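Local coordinates for protein 2-hydroxyisobutyryl-CoA synthetase (Aquincola tertiaricarbonis, PDB 6HDY) that belongs to the ANL superfamily, with a large AMP-binding domain followed by a small C-terminal domain, at residues Phe374-Glu379 with Leu446-Lys451; Asn391-Tyr396 with Ser439-Thr444. One frame throughout, in Å; residues are numbered along the deposited sequence.

Interaction 1: Phe374-Glu379 with Leu446-Lys451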
loop_
_atom_site.group_PDB
_atom_site.type_symbol
_atom_site.label_atom_id
_atom_site.label_comp_id
_atom_site.label_asym_id
_atom_site.label_seq_id
_atom_site.Cartn_x
_atom_site.Cartn_y
_atom_site.Cartn_z
ATOM N N PHE A 374 -29.552 12.288 -10.759
ATOM C CA PHE A 374 -30.934 12.112 -10.305
ATOM C C PHE A 374 -31.774 13.269 -10.846
ATOM O O PHE A 374 -31.235 14.316 -11.217
ATOM C CB PHE A 374 -31.021 12.006 -8.774
ATOM C CG PHE A 374 -30.347 13.150 -8.050
ATOM C CD1 PHE A 374 -28.989 13.102 -7.753
ATOM C CD2 PHE A 374 -31.062 14.286 -7.692
ATOM C CE1 PHE A 374 -28.354 14.178 -7.127
ATOM C CE2 PHE A 374 -30.428 15.363 -7.064
ATOM C CZ PHE A 374 -29.079 15.299 -6.778
ATOM N N THR A 375 -33.088 13.075 -10.912
ATOM C CA THR A 375 -33.997 14.078 -11.453
ATOM C C THR A 375 -35.009 14.569 -10.415
ATOM O O THR A 375 -35.682 13.763 -9.772
ATOM C CB THR A 375 -34.646 13.540 -12.738
ATOM O OG1 THR A 375 -33.607 13.282 -13.681
ATOM C CG2 THR A 375 -35.636 14.516 -13.359
ATOM N N ILE A 376 -35.106 15.902 -10.268
ATOM C CA ILE A 376 -36.070 16.564 -9.387
ATOM C C ILE A 376 -36.881 17.574 -10.216
ATOM O O ILE A 376 -36.299 18.500 -10.781
ATOM C CB ILE A 376 -35.431 17.144 -8.094
ATOM C CG1 ILE A 376 -34.802 16.004 -7.263
ATOM C CG2 ILE A 376 -36.502 17.875 -7.266
ATOM C CD1 ILE A 376 -33.863 16.372 -6.313
ATOM N N ARG A 377 -38.212 17.333 -10.345
ATOM C CA ARG A 377 -39.184 18.120 -11.128
ATOM C C ARG A 377 -38.694 18.403 -12.564
ATOM O O ARG A 377 -38.611 19.561 -12.998
ATOM C CB ARG A 377 -39.632 19.400 -10.395
ATOM C CG ARG A 377 -40.745 19.170 -9.376
ATOM C CD ARG A 377 -41.391 20.474 -8.930
ATOM N NE ARG A 377 -42.186 21.106 -9.992
ATOM C CZ ARG A 377 -43.500 21.308 -9.935
ATOM N NH1 ARG A 377 -44.191 20.940 -8.862
ATOM N NH2 ARG A 377 -44.133 21.886 -10.948
ATOM N N GLY A 378 -38.354 17.321 -13.267
ATOM C CA GLY A 378 -37.889 17.347 -14.649
ATOM C C GLY A 378 -36.518 17.961 -14.858
ATOM O O GLY A 378 -36.109 18.173 -16.007
ATOM N N GLU A 379 -35.795 18.249 -13.757
ATOM C CA GLU A 379 -34.474 18.854 -13.817
ATOM C C GLU A 379 -33.364 17.845 -13.476
ATOM O O GLU A 379 -33.420 17.195 -12.430
ATOM C CB GLU A 379 -34.425 20.124 -12.947
ATOM C CG GLU A 379 -33.707 21.296 -13.605
ATOM C CD GLU A 379 -34.292 21.807 -14.908
ATOM O OE1 GLU A 379 -35.515 22.078 -14.954
ATOM O OE2 GLU A 379 -33.518 21.951 -15.883
ATOM N N LEU A 446 -29.608 25.286 -9.207
ATOM C CA LEU A 446 -30.268 24.167 -9.875
ATOM C C LEU A 446 -31.669 24.448 -10.446
ATOM O O LEU A 446 -32.076 23.774 -11.396
ATOM C CB LEU A 446 -30.334 22.952 -8.931
ATOM C CG LEU A 446 -29.108 22.613 -8.071
ATOM C CD1 LEU A 446 -29.438 21.487 -7.113
ATOM C CD2 LEU A 446 -27.890 22.229 -8.927
ATOM N N GLY A 447 -32.394 25.403 -9.859
ATOM C CA GLY A 447 -33.751 25.755 -10.274
ATOM C C GLY A 447 -34.776 24.786 -9.724
ATOM O O GLY A 447 -35.784 24.495 -10.377
ATOM N N VAL A 448 -34.521 24.284 -8.511
ATOM C CA VAL A 448 -35.342 23.280 -7.845
ATOM C C VAL A 448 -35.489 23.595 -6.354
ATOM O O VAL A 448 -34.586 24.187 -5.777
ATOM C CB VAL A 448 -34.742 21.871 -8.168
ATOM C CG1 VAL A 448 -34.417 21.032 -6.930
ATOM C CG2 VAL A 448 -35.627 21.109 -9.137
ATOM N N ARG A 449 -36.632 23.231 -5.745
ATOM C CA ARG A 449 -36.886 23.432 -4.314
ATOM C C ARG A 449 -35.907 22.560 -3.523
ATOM O O ARG A 449 -35.744 21.377 -3.834
ATOM C CB ARG A 449 -38.366 23.110 -3.952
ATOM C CG ARG A 449 -38.703 23.061 -2.443
ATOM C CD ARG A 449 -38.885 24.418 -1.768
ATOM N NE ARG A 449 -38.986 24.284 -0.309
ATOM C CZ ARG A 449 -38.125 24.803 0.565
ATOM N NH1 ARG A 449 -37.087 25.517 0.144
ATOM N NH2 ARG A 449 -38.301 24.618 1.866
ATOM N N ALA A 450 -35.213 23.165 -2.549
ATOM C CA ALA A 450 -34.246 22.447 -1.742
ATOM C C ALA A 450 -34.535 22.602 -0.256
ATOM O O ALA A 450 -34.459 23.711 0.271
ATOM C CB ALA A 450 -32.837 22.912 -2.069
ATOM N N LYS A 451 -34.917 21.498 0.403
ATOM C CA LYS A 451 -35.136 21.428 1.844
ATOM C C LYS A 451 -33.776 21.101 2.505
ATOM O O LYS A 451 -33.134 20.114 2.132
ATOM C CB LYS A 451 -36.163 20.349 2.190
ATOM C CG LYS A 451 -37.606 20.813 2.102
ATOM C CD LYS A 451 -38.569 19.704 2.520
ATOM C CE LYS A 451 -39.975 20.220 2.736
ATOM N NZ LYS A 451 -40.922 19.118 3.030
#

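Interaction 2: Asn391-Tyr396 with Ser439-Thr444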
loop_
_atom_site.group_PDB
_atom_site.type_symbol
_atom_site.label_atom_id
_atom_site.label_comp_id
_atom_site.label_asym_id
_atom_site.label_seq_id
_atom_site.Cartn_x
_atom_site.Cartn_y
_atom_site.Cartn_z
ATOM N N ASN A 391 -19.767 24.563 -1.434
ATOM C CA ASN A 391 -18.368 24.888 -1.171
ATOM C C ASN A 391 -18.037 26.346 -1.470
ATOM O O ASN A 391 -17.005 26.836 -1.023
ATOM C CB ASN A 391 -17.400 23.909 -1.896
ATOM C CG ASN A 391 -17.166 22.633 -1.122
ATOM O OD1 ASN A 391 -16.273 22.551 -0.265
ATOM N ND2 ASN A 391 -18.000 21.620 -1.353
ATOM N N GLN A 392 -18.922 27.039 -2.200
ATOM C CA GLN A 392 -18.753 28.452 -2.546
ATOM C C GLN A 392 -19.420 29.378 -1.519
ATOM O O GLN A 392 -19.525 30.589 -1.745
ATOM C CB GLN A 392 -19.213 28.730 -3.987
ATOM C CG GLN A 392 -18.123 28.403 -4.997
ATOM C CD GLN A 392 -18.534 28.583 -6.434
ATOM O OE1 GLN A 392 -19.565 28.067 -6.889
ATOM N NE2 GLN A 392 -17.686 29.262 -7.203
ATOM N N MET A 393 -19.817 28.800 -0.366
ATOM C CA MET A 393 -20.475 29.486 0.754
ATOM C C MET A 393 -19.547 29.478 1.981
ATOM O O MET A 393 -19.098 28.403 2.405
ATOM C CB MET A 393 -21.810 28.811 1.117
ATOM C CG MET A 393 -22.790 28.689 -0.028
ATOM S SD MET A 393 -24.411 28.119 0.551
ATOM C CE MET A 393 -24.980 29.649 1.453
ATOM N N SER A 394 -19.280 30.680 2.554
ATOM C CA SER A 394 -18.386 30.877 3.711
ATOM C C SER A 394 -18.843 30.145 4.994
ATOM O O SER A 394 -17.983 29.731 5.785
ATOM C CB SER A 394 -18.152 32.371 3.986
ATOM O OG SER A 394 -19.351 33.126 4.101
ATOM N N GLY A 395 -20.164 30.009 5.170
ATOM C CA GLY A 395 -20.801 29.366 6.319
ATOM C C GLY A 395 -20.913 27.854 6.264
ATOM O O GLY A 395 -21.275 27.224 7.263
ATOM N N TYR A 396 -20.619 27.253 5.097
ATOM C CA TYR A 396 -20.661 25.797 4.886
ATOM C C TYR A 396 -19.517 25.069 5.653
ATOM O O TYR A 396 -18.362 25.474 5.556
ATOM C CB TYR A 396 -20.632 25.506 3.383
ATOM C CG TYR A 396 -20.480 24.047 3.009
ATOM C CD1 TYR A 396 -21.517 23.141 3.219
ATOM C CD2 TYR A 396 -19.309 23.578 2.418
ATOM C CE1 TYR A 396 -21.393 21.805 2.849
ATOM C CE2 TYR A 396 -19.179 22.247 2.031
ATOM C CZ TYR A 396 -20.227 21.365 2.243
ATOM O OH TYR A 396 -20.088 20.041 1.907
ATOM N N SER A 439 -30.314 26.749 1.357
ATOM C CA SER A 439 -31.542 26.407 0.613
ATOM C C SER A 439 -31.717 27.308 -0.625
ATOM O O SER A 439 -31.804 26.784 -1.731
ATOM C CB SER A 439 -32.765 26.499 1.527
ATOM O OG SER A 439 -33.974 26.308 0.818
ATOM N N HIS A 440 -31.676 28.638 -0.443
ATOM C CA HIS A 440 -31.801 29.628 -1.516
ATOM C C HIS A 440 -30.725 29.473 -2.575
ATOM O O HIS A 440 -31.068 29.382 -3.748
ATOM C CB HIS A 440 -31.795 31.060 -0.945
ATOM C CG HIS A 440 -31.887 32.148 -1.982
ATOM N ND1 HIS A 440 -33.114 32.640 -2.410
ATOM C CD2 HIS A 440 -30.898 32.833 -2.609
ATOM C CE1 HIS A 440 -32.832 33.596 -3.288
ATOM N NE2 HIS A 440 -31.511 33.748 -3.443
ATOM N N ARG A 441 -29.434 29.460 -2.173
ATOM C CA ARG A 441 -28.291 29.355 -3.089
ATOM C C ARG A 441 -28.462 28.159 -4.041
ATOM O O ARG A 441 -28.432 28.332 -5.264
ATOM C CB ARG A 441 -26.955 29.274 -2.308
ATOM C CG ARG A 441 -25.821 30.134 -2.883
ATOM C CD ARG A 441 -25.456 31.300 -1.964
ATOM N NE ARG A 441 -24.008 31.424 -1.742
ATOM C CZ ARG A 441 -23.441 32.279 -0.891
ATOM N NH1 ARG A 441 -24.188 33.107 -0.170
ATOM N NH2 ARG A 441 -22.120 32.313 -0.757
ATOM N N VAL A 442 -28.719 26.972 -3.465
ATOM C CA VAL A 442 -28.940 25.699 -4.161
ATOM C C VAL A 442 -30.129 25.807 -5.127
ATOM O O VAL A 442 -30.019 25.350 -6.266
ATOM C CB VAL A 442 -29.062 24.539 -3.132
ATOM C CG1 VAL A 442 -29.491 23.231 -3.786
ATOM C CG2 VAL A 442 -27.741 24.347 -2.387
ATOM N N GLN A 443 -31.231 26.480 -4.692
ATOM C CA GLN A 443 -32.426 26.721 -5.510
ATOM C C GLN A 443 -32.096 27.588 -6.719
ATOM O O GLN A 443 -32.513 27.259 -7.820
ATOM C CB GLN A 443 -33.571 27.354 -4.696
ATOM C CG GLN A 443 -34.262 26.387 -3.736
ATOM C CD GLN A 443 -35.558 26.910 -3.167
ATOM O OE1 GLN A 443 -35.790 26.853 -1.955
ATOM N NE2 GLN A 443 -36.455 27.373 -4.030
ATOM N N THR A 444 -31.324 28.671 -6.519
ATOM C CA THR A 444 -30.900 29.593 -7.577
ATOM C C THR A 444 -29.992 28.867 -8.588
ATOM O O THR A 444 -30.098 29.118 -9.794
ATOM C CB THR A 444 -30.160 30.798 -6.954
ATOM O OG1 THR A 444 -30.820 31.208 -5.755
ATOM C CG2 THR A 444 -30.018 31.976 -7.916
#

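Interaction 1: Phe374-Glu379 with Leu446-Lys451
Ile376 of a beta hairpin packs against Val448, which lies in the link that leads from helix 428-446 into strand 450-454. The hairpin pairs strand 374-376 with strand 379-381. Ile376 to Glu379 form its type I' turn, with Arg377 and Gly378 at the corner and backbone bonds running both ways between Ile376 and Glu379. Helix 428-446 ends just before the link, and Gly447 turns the chain with a positive phi of 80°.

From CB, which points at the hairpin, Val448 splits into two methyls. Its CG1 branch lies 3.8 Å from CG2 of Ile376. Its CG2 branch also touches Ile376 CG2, then lies over the turn itself. There Val448 CG2 comes within 3.2 Å of Ile376 O, the oxygen that accepts the turn bond from Glu379 N. This is a close van der Waals contact. The same methyl reaches Glu379 CB at 4.1 Å, so one valine branch spans both ends of the turn.

Ile376 answers with its CG2 branch. That methyl stands anti to the backbone N, while CG1 lies beside the N (chi1 -61°). The two branched side chains cross at about a right angle. Around them, Ile376 also touches Leu413 and Met410, and Leu446 packs on Ile381 and Ile386. The result is an apolar seam between the hairpin and the link after helix 428-446, with no hydrogen bond across it. At the solvent side, Glu379 CG lies 3.7 Å from Leu446 O.

Interaction 2: Asn391-Tyr396 with Ser439-Thr444
The loop that follows helix 383-391 in the C-terminal domain meets helix 428-446 through Arg441. This arginine reaches out from the helix, and Met393 reaches back from the loop, so the two side chains meet from opposite directions.

The methionine lies over one face of the guanidinium. Met393 CG is 3.4 Å from Arg441 NE. Further along, Met393 CE sits 3.6 Å above the guanidinium plane, displaced toward the rim of the group. The bend at chi3 of Met393 (71°) brings this methyl back over the group, where it is 3.8 Å from Arg441 CD. Met393 SD rests nearer the root of the arginine, 4.0 Å from its CB. Carbon and sulfur thus pack along the arginine from CB to the guanidinium.

The edge of the same group does the polar work. Arg441 NH2 donates to Gln392 O over 3.3 Å, a rather long bond with an N-H...O angle of 152°. The oxygen lies close to the guanidinium plane, while the donor is tilted 29° from the plane of the carbonyl. NH1 has a different partner: it forms a salt bridge with Glu437, one turn earlier on the helix. Together these two bonds help to fix the rotation of the planar group, and Glu437 probably offsets its charge.

The chain turns immediately afterwards. Met393 to Tyr396 make a type I beta turn, closed by a bond from Tyr396 N to Met393 O, and strand 396-397 begins there. Asn391 O also accepts a hydrogen bond from Arg263, on helix 258-268. A helix side chain gripping the loop that leads into strand 396-397 belongs here to the alpha/beta C-terminal domain of the ANL fold.

Both contacts involve the run from helix 428-446 into strand 450-454. Interaction 2 uses the helix, and interaction 1 the link just after it. Their centres lie about 15 Å apart. Both are partly buried. The first is a small apolar seam: Ile376 and Val448 are buried, while Glu379 is exposed. The second pairs buried Met393 with a partly exposed charged group that is held at its edge. Bonds also join the two sites directly. Ser439 OG of the helix probably bonds to Ala450 O at 2.7 Å, and Gln443 OE1 probably accepts from Arg449 NH1. These bonds tie the helix to the link and the start of the strand.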